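Local coordinates for DUF1780 domain-containing protein (Pseudomonas aeruginosa, PDB 1Y0K) that is of unknown function but probably belongs to the PD-(D/E)XK nuclease clan and may cleave nucleic acid, at residues L172-P177 and R181-H186; L41-R46 and P190-A195; Q35-A40 and A65-F70; D28-V33 and P57-F62. All coordinates share one frame; numbering follows the deposited sequence.

Interaction 1: residues L172-P177 and R181-H186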
loop_
_atom_site.group_PDB
_atom_site.type_symbol
_atom_site.label_atom_id
_atom_site.label_comp_id
_atom_site.label_asym_id
_atom_site.label_seq_id
_atom_site.Cartn_x
_atom_site.Cartn_y
_atom_site.Cartn_z
ATOM N N LEU A 172 4.373 6.974 3.610
ATOM C CA LEU A 172 3.122 6.359 3.184
ATOM C C LEU A 172 3.375 5.811 1.805
ATOM O O LEU A 172 3.872 6.524 0.934
ATOM C CB LEU A 172 1.991 7.383 3.138
ATOM C CG LEU A 172 0.642 6.934 2.544
ATOM C CD1 LEU A 172 0.028 5.761 3.321
ATOM C CD2 LEU A 172 -0.317 8.100 2.504
ATOM N N SER A 173 3.022 4.545 1.631
ATOM C CA SER A 173 3.187 3.844 0.368
ATOM C C SER A 173 1.924 3.059 0.060
ATOM O O SER A 173 1.158 2.724 0.970
ATOM C CB SER A 173 4.384 2.898 0.428
ATOM O OG SER A 173 5.573 3.580 0.789
HETATM N N MSE A 174 1.717 2.777 -1.228
HETATM C CA MSE A 174 0.619 1.926 -1.690
HETATM C C MSE A 174 1.152 0.782 -2.542
HETATM O O MSE A 174 2.129 0.929 -3.282
HETATM C CB MSE A 174 -0.366 2.707 -2.564
HETATM C CG MSE A 174 -1.084 3.882 -1.931
HETATM SE SE MSE A 174 -2.103 4.716 -3.226
HETATM C CE MSE A 174 -0.888 5.241 -4.375
ATOM N N VAL A 175 0.487 -0.354 -2.447
ATOM C CA VAL A 175 0.766 -1.473 -3.344
ATOM C C VAL A 175 -0.551 -2.169 -3.660
ATOM O O VAL A 175 -1.443 -2.235 -2.827
ATOM C CB VAL A 175 1.810 -2.460 -2.747
ATOM C CG1 VAL A 175 1.288 -3.138 -1.469
ATOM C CG2 VAL A 175 2.226 -3.527 -3.793
ATOM N N GLY A 176 -0.676 -2.666 -4.885
ATOM C CA GLY A 176 -1.824 -3.479 -5.260
ATOM C C GLY A 176 -1.413 -4.385 -6.397
ATOM O O GLY A 176 -0.260 -4.383 -6.804
ATOM N N PRO A 177 -2.360 -5.172 -6.925
ATOM C CA PRO A 177 -1.986 -6.066 -8.016
ATOM C C PRO A 177 -1.442 -5.324 -9.244
ATOM O O PRO A 177 -0.626 -5.882 -9.987
ATOM C CB PRO A 177 -3.295 -6.813 -8.325
ATOM C CG PRO A 177 -4.113 -6.694 -7.033
ATOM C CD PRO A 177 -3.769 -5.319 -6.524
ATOM N N ARG A 181 3.639 2.420 -5.240
ATOM C CA ARG A 181 4.173 3.769 -5.213
ATOM C C ARG A 181 4.457 4.186 -3.779
ATOM O O ARG A 181 3.632 3.970 -2.889
ATOM C CB ARG A 181 3.186 4.756 -5.849
ATOM C CG ARG A 181 3.670 6.207 -5.828
ATOM C CD ARG A 181 2.633 7.142 -6.458
ATOM N NE ARG A 181 3.048 8.540 -6.351
ATOM C CZ ARG A 181 3.764 9.188 -7.271
ATOM N NH1 ARG A 181 4.125 8.592 -8.403
ATOM N NH2 ARG A 181 4.106 10.454 -7.067
ATOM N N VAL A 182 5.627 4.776 -3.570
ATOM C CA VAL A 182 5.913 5.470 -2.314
ATOM C C VAL A 182 5.362 6.894 -2.478
ATOM O O VAL A 182 5.833 7.655 -3.342
ATOM C CB VAL A 182 7.442 5.498 -2.026
ATOM C CG1 VAL A 182 7.737 6.289 -0.744
ATOM C CG2 VAL A 182 7.995 4.070 -1.925
ATOM N N LEU A 183 4.344 7.245 -1.685
ATOM C CA LEU A 183 3.708 8.570 -1.794
ATOM C C LEU A 183 4.556 9.668 -1.178
ATOM O O LEU A 183 4.687 10.748 -1.756
ATOM C CB LEU A 183 2.303 8.595 -1.183
ATOM C CG LEU A 183 1.262 7.657 -1.800
ATOM C CD1 LEU A 183 -0.122 7.971 -1.254
ATOM C CD2 LEU A 183 1.259 7.772 -3.328
ATOM N N PHE A 184 5.107 9.396 0.004
ATOM C CA PHE A 184 6.066 10.296 0.635
ATOM C C PHE A 184 6.906 9.537 1.640
ATOM O O PHE A 184 6.506 8.484 2.128
ATOM C CB PHE A 184 5.381 11.523 1.282
ATOM C CG PHE A 184 4.597 11.225 2.550
ATOM C CD1 PHE A 184 5.236 11.150 3.791
ATOM C CD2 PHE A 184 3.210 11.094 2.506
ATOM C CE1 PHE A 184 4.510 10.907 4.960
ATOM C CE2 PHE A 184 2.469 10.864 3.667
ATOM C CZ PHE A 184 3.118 10.768 4.899
ATOM N N ALA A 185 8.087 10.073 1.943
ATOM C CA ALA A 185 8.937 9.475 2.962
ATOM C C ALA A 185 9.857 10.549 3.508
ATOM O O ALA A 185 10.570 11.206 2.738
ATOM C CB ALA A 185 9.734 8.327 2.393
ATOM N N HIS A 186 9.794 10.757 4.822
ATOM C CA HIS A 186 10.618 11.769 5.475
ATOM C C HIS A 186 12.079 11.340 5.542
ATOM O O HIS A 186 12.405 10.167 5.378
ATOM C CB HIS A 186 10.104 12.076 6.880
ATOM C CG HIS A 186 8.880 12.930 6.905
ATOM N ND1 HIS A 186 8.930 14.309 6.815
ATOM C CD2 HIS A 186 7.573 12.607 7.037
ATOM C CE1 HIS A 186 7.702 14.793 6.884
ATOM N NE2 HIS A 186 6.862 13.781 7.015
#
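Leu183 packs its side chain against Leu172 and the selenomethionine at position 174, at a break in the pairing of two antiparallel strands. Its CB lies 3.4 Å from Leu172 O, close beside the backbone of the other strand. From CG the two methyls part: CD1 runs alongside the Leu172 side chain, which points the same way, and meets its CD2 at 3.8 Å, while CD2 presses on Met174 CE at 3.5 Å, tighter than a usual carbon contact. The selenomethionine chain bends at chi3 (-62°), and this turn carries CE to the methyl. Leu183 is the extra residue of a classic beta bulge: it and Phe184 both face Leu172, whose carbonyl oxygen accepts, in its own plane, from Leu183 N at 2.8 Å and Phe184 N at 3.3 Å. Beyond the bulge, Met174 and Arg181 form a regular hydrogen-bonded pair, with Met174 N to Arg181 O at 2.8 Å. The Phe184 ring lies with one face under Leu172 N, and its CE2 touches Leu172 CB at 3.6 Å. On the other face of the hairpin, Ser173 and Val182 side chains sit beneath Phe37 of helix 26-40 and Leu193 of helix 191-194; strand 140-146 runs parallel along the far side of strand 171-175, bonding through Leu141 and Ala143.

Interaction 2: residues L41-R46 and P190-A195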
loop_
_atom_site.group_PDB
_atom_site.type_symbol
_atom_site.label_atom_id
_atom_site.label_comp_id
_atom_site.label_asym_id
_atom_site.label_seq_id
_atom_site.Cartn_x
_atom_site.Cartn_y
_atom_site.Cartn_z
ATOM N N LEU A 41 9.565 -3.011 -5.502
ATOM C CA LEU A 41 10.660 -2.050 -5.468
ATOM C C LEU A 41 12.017 -2.685 -5.700
ATOM O O LEU A 41 13.032 -1.985 -5.647
ATOM C CB LEU A 41 10.681 -1.297 -4.135
ATOM C CG LEU A 41 9.409 -0.541 -3.750
ATOM C CD1 LEU A 41 9.687 0.318 -2.522
ATOM C CD2 LEU A 41 8.939 0.314 -4.895
ATOM N N ASN A 42 12.023 -3.996 -5.941
ATOM C CA ASN A 42 13.254 -4.755 -6.131
ATOM C C ASN A 42 14.209 -4.574 -4.942
ATOM O O ASN A 42 15.406 -4.316 -5.108
ATOM C CB ASN A 42 13.910 -4.365 -7.468
ATOM C CG ASN A 42 14.930 -5.376 -7.942
ATOM O OD1 ASN A 42 14.882 -6.548 -7.575
ATOM N ND2 ASN A 42 15.858 -4.924 -8.777
ATOM N N VAL A 43 13.655 -4.693 -3.737
ATOM C CA VAL A 43 14.425 -4.583 -2.509
ATOM C C VAL A 43 14.626 -6.006 -1.994
ATOM O O VAL A 43 13.651 -6.698 -1.682
ATOM C CB VAL A 43 13.682 -3.712 -1.449
ATOM C CG1 VAL A 43 14.382 -3.782 -0.097
ATOM C CG2 VAL A 43 13.555 -2.267 -1.931
ATOM N N PRO A 44 15.889 -6.462 -1.932
ATOM C CA PRO A 44 16.178 -7.829 -1.467
ATOM C C PRO A 44 15.777 -8.081 -0.014
ATOM O O PRO A 44 15.873 -7.190 0.833
ATOM C CB PRO A 44 17.697 -7.954 -1.617
ATOM C CG PRO A 44 18.204 -6.551 -1.730
ATOM C CD PRO A 44 17.108 -5.720 -2.303
ATOM N N TYR A 45 15.335 -9.302 0.268
ATOM C CA TYR A 45 14.998 -9.681 1.630
ATOM C C TYR A 45 15.196 -11.174 1.839
ATOM O O TYR A 45 15.166 -11.959 0.886
ATOM C CB TYR A 45 13.549 -9.284 1.959
ATOM C CG TYR A 45 12.477 -9.963 1.127
ATOM C CD1 TYR A 45 11.949 -11.194 1.514
ATOM C CD2 TYR A 45 11.968 -9.360 -0.030
ATOM C CE1 TYR A 45 10.958 -11.815 0.774
ATOM C CE2 TYR A 45 10.974 -9.982 -0.788
ATOM C CZ TYR A 45 10.478 -11.210 -0.377
ATOM O OH TYR A 45 9.489 -11.836 -1.098
ATOM N N ARG A 46 15.410 -11.551 3.090
ATOM C CA ARG A 46 15.353 -12.946 3.483
ATOM C C ARG A 46 14.154 -13.072 4.408
ATOM O O ARG A 46 13.721 -12.080 5.000
ATOM C CB ARG A 46 16.644 -13.366 4.185
ATOM C CG ARG A 46 17.909 -13.171 3.354
ATOM C CD ARG A 46 19.122 -13.808 4.026
ATOM N NE ARG A 46 18.905 -15.232 4.289
ATOM C CZ ARG A 46 19.171 -16.211 3.428
ATOM N NH1 ARG A 46 19.685 -15.937 2.234
ATOM N NH2 ARG A 46 18.927 -17.471 3.766
ATOM N N PRO A 190 13.573 4.655 6.078
ATOM C CA PRO A 190 14.527 3.767 5.417
ATOM C C PRO A 190 14.901 4.241 4.021
ATOM O O PRO A 190 14.057 4.753 3.281
ATOM C CB PRO A 190 13.752 2.457 5.325
ATOM C CG PRO A 190 12.929 2.450 6.554
ATOM C CD PRO A 190 12.522 3.887 6.778
ATOM N N GLU A 191 16.166 4.064 3.660
ATOM C CA GLU A 191 16.651 4.560 2.381
ATOM C C GLU A 191 15.907 3.968 1.179
ATOM O O GLU A 191 15.700 4.670 0.183
ATOM C CB GLU A 191 18.158 4.333 2.273
ATOM C CG GLU A 191 18.790 4.912 1.030
ATOM C CD GLU A 191 20.088 4.218 0.695
ATOM O OE1 GLU A 191 20.167 2.988 0.906
ATOM O OE2 GLU A 191 21.024 4.896 0.223
ATOM N N PHE A 192 15.480 2.705 1.273
ATOM C CA PHE A 192 14.757 2.072 0.167
ATOM C C PHE A 192 13.426 2.758 -0.146
ATOM O O PHE A 192 12.987 2.768 -1.290
ATOM C CB PHE A 192 14.610 0.543 0.327
ATOM C CG PHE A 192 13.649 0.110 1.411
ATOM C CD1 PHE A 192 12.281 -0.009 1.148
ATOM C CD2 PHE A 192 14.117 -0.218 2.684
ATOM C CE1 PHE A 192 11.387 -0.415 2.151
ATOM C CE2 PHE A 192 13.231 -0.638 3.696
ATOM C CZ PHE A 192 11.866 -0.732 3.428
ATOM N N LEU A 193 12.802 3.353 0.866
ATOM C CA LEU A 193 11.614 4.172 0.632
ATOM C C LEU A 193 11.966 5.487 -0.073
ATOM O O LEU A 193 11.374 5.834 -1.091
ATOM C CB LEU A 193 10.868 4.433 1.947
ATOM C CG LEU A 193 10.215 3.186 2.552
ATOM C CD1 LEU A 193 9.633 3.494 3.929
ATOM C CD2 LEU A 193 9.136 2.618 1.616
ATOM N N ARG A 194 12.949 6.202 0.469
ATOM C CA ARG A 194 13.356 7.489 -0.082
ATOM C C ARG A 194 13.846 7.378 -1.522
ATOM O O ARG A 194 13.552 8.241 -2.354
ATOM C CB ARG A 194 14.399 8.141 0.824
ATOM C CG ARG A 194 13.734 8.732 2.073
ATOM C CD ARG A 194 14.689 9.523 2.947
ATOM N NE ARG A 194 15.690 8.649 3.548
ATOM C CZ ARG A 194 16.954 8.575 3.136
ATOM N NH1 ARG A 194 17.372 9.336 2.128
ATOM N NH2 ARG A 194 17.796 7.743 3.729
ATOM N N ALA A 195 14.543 6.279 -1.807
ATOM C CA ALA A 195 15.084 5.999 -3.143
ATOM C C ALA A 195 14.017 5.848 -4.227
ATOM O O ALA A 195 14.302 6.018 -5.415
ATOM C CB ALA A 195 15.948 4.752 -3.099
#
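Phe192 holds CG between its backbone N and carbonyl carbon (chi1 71°), the crowded position, and Val43 sets CG1 anti to its own N (chi1 171°), which leaves CG2 beside that N and directed at the phenylalanine. The Val43 methyl CG2 meets Phe192 at the root of its ring: CB is 3.8 Å away, CD1 4.0 Å and CG 4.1 Å. The two side chains cross at about a right angle, and the methyl approaches the ring obliquely. Leu41 adds a looser touch, its CD1 lying 4.3 Å from Phe192 O, a carbonyl that accepts a hydrogen bond from the side chain of Asn196. The contact thus consists of van der Waals packing, modest in extent and partly buried. It joins the exit of helix 26-40 to the short helix 191-194, parts of the chain separated by nearly 150 residues. Helix 26-40 closes in a Schellman motif, in which Asn42 takes up positive phi (55°) and turns the chain, placing Val43 against the later helix. That helix starts just after Pro190, which stands at its N-cap position. Further out, the Phe192 ring is bounded by Leu38 of helix 26-40 and by Ala65 and Phe67 of strand 65-73, while Leu193, the next residue, packs on Phe37 and on Val182 of strand 179-185.

Interaction 3: residues Q35-A40 and A65-F70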
loop_
_atom_site.group_PDB
_atom_site.type_symbol
_atom_site.label_atom_id
_atom_site.label_comp_id
_atom_site.label_asym_id
_atom_site.label_seq_id
_atom_site.Cartn_x
_atom_site.Cartn_y
_atom_site.Cartn_z
ATOM N N GLN A 35 5.967 -8.160 1.623
ATOM C CA GLN A 35 6.779 -8.859 0.618
ATOM C C GLN A 35 6.457 -8.403 -0.799
ATOM O O GLN A 35 7.368 -8.162 -1.587
ATOM C CB GLN A 35 6.607 -10.369 0.728
ATOM C CG GLN A 35 7.355 -10.981 1.894
ATOM C CD GLN A 35 7.310 -12.496 1.842
ATOM O OE1 GLN A 35 7.675 -13.109 0.836
ATOM N NE2 GLN A 35 6.856 -13.101 2.910
ATOM N N ARG A 36 5.168 -8.282 -1.121
ATOM C CA ARG A 36 4.749 -7.836 -2.467
ATOM C C ARG A 36 5.292 -6.438 -2.770
ATOM O O ARG A 36 5.745 -6.154 -3.885
ATOM C CB ARG A 36 3.218 -7.847 -2.604
ATOM C CG ARG A 36 2.525 -9.240 -2.454
ATOM C CD ARG A 36 3.025 -10.335 -3.451
ATOM N NE ARG A 36 4.344 -10.921 -3.168
ATOM C CZ ARG A 36 4.639 -11.736 -2.150
ATOM N NH1 ARG A 36 5.874 -12.216 -2.018
ATOM N NH2 ARG A 36 3.728 -12.065 -1.243
ATOM N N PHE A 37 5.252 -5.568 -1.766
ATOM C CA PHE A 37 5.759 -4.194 -1.899
ATOM C C PHE A 37 7.271 -4.182 -2.135
ATOM O O PHE A 37 7.763 -3.500 -3.040
ATOM C CB PHE A 37 5.379 -3.415 -0.628
ATOM C CG PHE A 37 5.896 -2.007 -0.570
ATOM C CD1 PHE A 37 5.520 -1.067 -1.525
ATOM C CD2 PHE A 37 6.706 -1.602 0.490
ATOM C CE1 PHE A 37 5.967 0.244 -1.447
ATOM C CE2 PHE A 37 7.170 -0.291 0.577
ATOM C CZ PHE A 37 6.788 0.642 -0.401
ATOM N N LEU A 38 8.012 -4.943 -1.336
ATOM C CA LEU A 38 9.469 -5.008 -1.488
ATOM C C LEU A 38 9.846 -5.591 -2.857
ATOM O O LEU A 38 10.786 -5.119 -3.500
ATOM C CB LEU A 38 10.106 -5.818 -0.343
ATOM C CG LEU A 38 9.969 -5.200 1.058
ATOM C CD1 LEU A 38 10.475 -6.185 2.107
ATOM C CD2 LEU A 38 10.680 -3.855 1.173
ATOM N N GLU A 39 9.104 -6.614 -3.292
ATOM C CA GLU A 39 9.287 -7.182 -4.632
ATOM C C GLU A 39 9.034 -6.154 -5.733
ATOM O O GLU A 39 9.785 -6.093 -6.701
ATOM C CB GLU A 39 8.423 -8.427 -4.824
ATOM C CG GLU A 39 8.918 -9.576 -3.977
ATOM C CD GLU A 39 7.964 -10.743 -3.977
ATOM O OE1 GLU A 39 6.910 -10.653 -4.639
ATOM O OE2 GLU A 39 8.273 -11.745 -3.300
ATOM N N ALA A 40 8.007 -5.327 -5.561
ATOM C CA ALA A 40 7.722 -4.235 -6.497
ATOM C C ALA A 40 8.889 -3.265 -6.620
ATOM O O ALA A 40 9.172 -2.764 -7.708
ATOM C CB ALA A 40 6.469 -3.489 -6.081
ATOM N N ALA A 65 12.318 -0.197 8.875
ATOM C CA ALA A 65 10.923 0.167 8.582
ATOM C C ALA A 65 9.986 -0.383 9.644
ATOM O O ALA A 65 10.199 -1.472 10.168
ATOM C CB ALA A 65 10.494 -0.327 7.189
ATOM N N GLY A 66 8.953 0.391 9.958
ATOM C CA GLY A 66 7.897 -0.052 10.860
ATOM C C GLY A 66 6.619 -0.011 10.043
ATOM O O GLY A 66 5.891 0.979 10.052
ATOM N N PHE A 67 6.353 -1.093 9.324
ATOM C CA PHE A 67 5.226 -1.084 8.391
ATOM C C PHE A 67 3.909 -1.261 9.113
ATOM O O PHE A 67 3.664 -2.300 9.743
ATOM C CB PHE A 67 5.376 -2.180 7.336
ATOM C CG PHE A 67 6.379 -1.867 6.250
ATOM C CD1 PHE A 67 6.282 -0.693 5.495
ATOM C CD2 PHE A 67 7.383 -2.769 5.955
ATOM C CE1 PHE A 67 7.201 -0.414 4.478
ATOM C CE2 PHE A 67 8.293 -2.519 4.927
ATOM C CZ PHE A 67 8.209 -1.332 4.195
ATOM N N GLU A 68 3.065 -0.230 9.001
ATOM C CA GLU A 68 1.707 -0.244 9.515
ATOM C C GLU A 68 0.804 -0.522 8.314
ATOM O O GLU A 68 0.605 0.340 7.455
ATOM C CB GLU A 68 1.408 1.110 10.160
ATOM C CG GLU A 68 -0.046 1.385 10.544
ATOM C CD GLU A 68 -0.482 0.668 11.788
ATOM O OE1 GLU A 68 0.281 -0.192 12.306
ATOM O OE2 GLU A 68 -1.606 0.984 12.254
ATOM N N VAL A 69 0.298 -1.743 8.251
ATOM C CA VAL A 69 -0.345 -2.243 7.029
ATOM C C VAL A 69 -1.862 -2.129 7.115
ATOM O O VAL A 69 -2.473 -2.541 8.111
ATOM C CB VAL A 69 0.073 -3.707 6.770
ATOM C CG1 VAL A 69 -0.687 -4.303 5.579
ATOM C CG2 VAL A 69 1.594 -3.770 6.544
ATOM N N PHE A 70 -2.478 -1.556 6.085
ATOM C CA PHE A 70 -3.938 -1.523 6.044
ATOM C C PHE A 70 -4.467 -1.828 4.648
ATOM O O PHE A 70 -3.730 -1.743 3.670
ATOM C CB PHE A 70 -4.487 -0.209 6.611
ATOM C CG PHE A 70 -4.172 1.012 5.785
ATOM C CD1 PHE A 70 -5.167 1.613 5.009
ATOM C CD2 PHE A 70 -2.896 1.588 5.813
ATOM C CE1 PHE A 70 -4.899 2.774 4.266
ATOM C CE2 PHE A 70 -2.605 2.745 5.055
ATOM C CZ PHE A 70 -3.606 3.332 4.279
#
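Phe37 of helix 26-40 and Phe67 of strand 65-73 bring their rings together in the buried layer between helix and sheet. Along the strand, Ala65 comes first; its CB lies against one face of the Phe67 ring, 3.8 Å above the plane and toward the rim. After Gly66, Phe67 reaches to the helix: its CE1 and CZ each lie 3.9 Å from Phe37 CE2, and CZ is 4.0 Å from Phe37 CD2. The ring planes stand at 89° with centroids 5.8 Å apart, an oblique pairing of two neighbouring carbons from each ring. Phe37 can meet it because its CG is anti to the backbone N (chi1 177°). Glu68, next in sequence, forms a salt bridge with Lys125, and Val69 turns back to the helix, touching Glu30, Val33 and Cys34. The contact thus lies under helix 26-40, which packs on one face of a mixed sheet: strand 140-146 runs parallel to strand 65-73 and brings Leu142 to Phe37, while Leu193 and Phe192 of helix 191-194 close on Phe37 and Phe67 respectively.

Interaction 4: residues D28-V33 and P57-F62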
loop_
_atom_site.group_PDB
_atom_site.type_symbol
_atom_site.label_atom_id
_atom_site.label_comp_id
_atom_site.label_asym_id
_atom_site.label_seq_id
_atom_site.Cartn_x
_atom_site.Cartn_y
_atom_site.Cartn_z
ATOM N N ASP A 28 0.337 -13.075 8.745
ATOM C CA ASP A 28 0.784 -13.592 7.453
ATOM C C ASP A 28 0.308 -12.690 6.297
ATOM O O ASP A 28 1.070 -12.404 5.380
ATOM C CB ASP A 28 0.291 -15.021 7.256
ATOM C CG ASP A 28 0.728 -15.611 5.926
ATOM O OD1 ASP A 28 1.931 -15.929 5.783
ATOM O OD2 ASP A 28 -0.139 -15.768 5.040
ATOM N N ARG A 29 -0.944 -12.254 6.368
ATOM C CA ARG A 29 -1.533 -11.322 5.405
ATOM C C ARG A 29 -0.728 -10.024 5.333
ATOM O O ARG A 29 -0.424 -9.528 4.246
ATOM C CB ARG A 29 -2.965 -11.002 5.848
ATOM C CG ARG A 29 -3.870 -10.406 4.799
ATOM C CD ARG A 29 -5.328 -10.658 5.167
ATOM N NE ARG A 29 -5.611 -10.293 6.552
ATOM C CZ ARG A 29 -6.603 -10.793 7.282
ATOM N NH1 ARG A 29 -7.434 -11.704 6.773
ATOM N NH2 ARG A 29 -6.760 -10.376 8.529
ATOM N N GLU A 30 -0.409 -9.471 6.500
ATOM C CA GLU A 30 0.342 -8.222 6.594
ATOM C C GLU A 30 1.768 -8.384 6.082
ATOM O O GLU A 30 2.265 -7.526 5.341
ATOM C CB GLU A 30 0.303 -7.682 8.030
ATOM C CG GLU A 30 -1.074 -7.132 8.388
ATOM C CD GLU A 30 -1.411 -7.221 9.867
ATOM O OE1 GLU A 30 -0.557 -7.657 10.675
ATOM O OE2 GLU A 30 -2.562 -6.866 10.215
ATOM N N ARG A 31 2.411 -9.492 6.447
ATOM C CA ARG A 31 3.756 -9.794 5.947
ATOM C C ARG A 31 3.732 -9.988 4.425
ATOM O O ARG A 31 4.624 -9.518 3.710
ATOM C CB ARG A 31 4.321 -11.040 6.630
ATOM C CG ARG A 31 5.825 -11.179 6.457
ATOM C CD ARG A 31 6.274 -12.621 6.500
ATOM N NE ARG A 31 5.683 -13.348 5.386
ATOM C CZ ARG A 31 4.704 -14.231 5.502
ATOM N NH1 ARG A 31 4.204 -14.799 4.416
ATOM N NH2 ARG A 31 4.226 -14.548 6.698
ATOM N N TRP A 32 2.695 -10.655 3.931
ATOM C CA TRP A 32 2.545 -10.892 2.501
ATOM C C TRP A 32 2.500 -9.547 1.767
ATOM O O TRP A 32 3.167 -9.387 0.756
ATOM C CB TRP A 32 1.280 -11.731 2.241
ATOM C CG TRP A 32 0.892 -11.952 0.786
ATOM C CD1 TRP A 32 1.210 -13.024 0.009
ATOM C CD2 TRP A 32 0.065 -11.100 -0.019
ATOM N NE1 TRP A 32 0.655 -12.884 -1.251
ATOM C CE2 TRP A 32 -0.056 -11.712 -1.291
ATOM C CE3 TRP A 32 -0.583 -9.870 0.209
ATOM C CZ2 TRP A 32 -0.795 -11.136 -2.333
ATOM C CZ3 TRP A 32 -1.328 -9.293 -0.830
ATOM C CH2 TRP A 32 -1.429 -9.931 -2.087
ATOM N N VAL A 33 1.742 -8.582 2.288
ATOM C CA VAL A 33 1.682 -7.244 1.670
ATOM C C VAL A 33 3.080 -6.613 1.608
ATOM O O VAL A 33 3.492 -6.075 0.571
ATOM C CB VAL A 33 0.711 -6.307 2.417
ATOM C CG1 VAL A 33 0.838 -4.878 1.903
ATOM C CG2 VAL A 33 -0.734 -6.795 2.242
ATOM N N PRO A 57 0.802 -0.121 17.112
ATOM C CA PRO A 57 1.480 -0.199 15.814
ATOM C C PRO A 57 3.002 -0.203 15.991
ATOM O O PRO A 57 3.489 0.185 17.058
ATOM C CB PRO A 57 1.035 1.090 15.125
ATOM C CG PRO A 57 0.835 2.065 16.261
ATOM C CD PRO A 57 0.366 1.254 17.429
ATOM N N PRO A 58 3.753 -0.602 14.955
ATOM C CA PRO A 58 3.278 -1.037 13.635
ATOM C C PRO A 58 2.919 -2.527 13.594
ATOM O O PRO A 58 2.690 -3.137 14.644
ATOM C CB PRO A 58 4.484 -0.748 12.742
ATOM C CG PRO A 58 5.667 -1.036 13.649
ATOM C CD PRO A 58 5.227 -0.626 15.036
ATOM N N ASP A 59 2.878 -3.101 12.390
ATOM C CA ASP A 59 2.531 -4.516 12.202
ATOM C C ASP A 59 3.734 -5.380 11.878
ATOM O O ASP A 59 3.872 -6.489 12.409
ATOM C CB ASP A 59 1.495 -4.682 11.087
ATOM C CG ASP A 59 0.190 -3.975 11.395
ATOM O OD1 ASP A 59 -0.388 -4.211 12.483
ATOM O OD2 ASP A 59 -0.263 -3.183 10.544
ATOM N N VAL A 60 4.585 -4.879 10.989
ATOM C CA VAL A 60 5.706 -5.648 10.472
ATOM C C VAL A 60 6.966 -4.802 10.478
ATOM O O VAL A 60 7.004 -3.719 9.881
ATOM C CB VAL A 60 5.422 -6.155 9.027
ATOM C CG1 VAL A 60 6.642 -6.875 8.450
ATOM C CG2 VAL A 60 4.185 -7.063 8.996
ATOM N N LEU A 61 8.001 -5.301 11.157
ATOM C CA LEU A 61 9.315 -4.668 11.133
ATOM C C LEU A 61 10.166 -5.251 10.014
ATOM O O LEU A 61 10.209 -6.464 9.827
ATOM C CB LEU A 61 10.044 -4.840 12.478
ATOM C CG LEU A 61 9.282 -4.456 13.761
ATOM C CD1 LEU A 61 10.078 -4.846 15.011
ATOM C CD2 LEU A 61 8.967 -2.972 13.792
ATOM N N PHE A 62 10.833 -4.380 9.270
ATOM C CA PHE A 62 11.787 -4.820 8.247
ATOM C C PHE A 62 12.882 -3.788 8.099
ATOM O O PHE A 62 12.626 -2.676 7.646
ATOM C CB PHE A 62 11.083 -5.025 6.895
ATOM C CG PHE A 62 12.032 -5.279 5.752
ATOM C CD1 PHE A 62 12.587 -6.541 5.567
ATOM C CD2 PHE A 62 12.376 -4.263 4.870
ATOM C CE1 PHE A 62 13.490 -6.781 4.518
ATOM C CE2 PHE A 62 13.267 -4.496 3.810
ATOM C CZ PHE A 62 13.825 -5.754 3.636
HETATM O O HOH W 1 -0.415 -6.896 13.250
#
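Glu30 meets Val60 in the dry, apolar part of this contact and Asp59 in a looser half bridged by one water. In the first, Val60 sets its CG2 against the helix backbone, 3.9 Å from Arg31 N, and 4.0 Å from Glu30 CB. In the second, Glu30 CG lies beside the backbone N (chi1 -72°) and the chain runs extended beyond it, which carries the carboxylate over to the Asp59 side chain, crossed at about a right angle. The two carboxylates stack with planes 22° apart, Glu30 OE1 lying 3.6 Å from Asp59 CB. The like-charged oxygens Glu30 OE1 and Asp59 OD1 keep 3.9 Å apart, and a water donates to both, at 2.7 Å and 2.8 Å, so that its hydrogens probably ease the repulsion. The remaining oxygens look elsewhere: Glu30 OE2 pairs with Lys26, and Asp59 OD2 accepts from Val69 N. Asp59 and Val60 form a classic beta bulge opposite Phe67 at the start of strand 60-62. Pro58 and Asp59, with Glu68 on the adjoining strand, may match the PD and the (D/E) of a PD-(D/E)XK motif, with Phe70 in the lysine's place; a catalytic role is not established. Cis peptides precede both Pro57 and Pro58. On the partly exposed flank of the helix, Arg31 leads its guanidinium away and grips Asp28 end-on, NH1 and NH2 both reaching Asp28 OD1 from one side of the carboxylate plane.

Helix 26-40 ties the set together. Interactions 4 and 3 use successive portions of it, 28-33 and then 35-40, their centres about 7 Å apart, facing adjacent strands of one sheet. Interaction 1 supplies the hairpin further across that sheet, its centre about 9 Å from that of interaction 3; Ser173 OG lies 3.4 Å from Phe37 CZ, and Val175 CG1 is 3.8 Å from Val33 CG1 of interaction 4. Interaction 2 closes the end of the layer, where Phe192 CZ meets Phe62 CD2 at 3.8 Å. A possible nuclease site, inferred from the family, would fall where interactions 3 and 4 meet, at Glu68 and Asp59; the centre of interaction 4 is about 15 Å from those of 1 and 2.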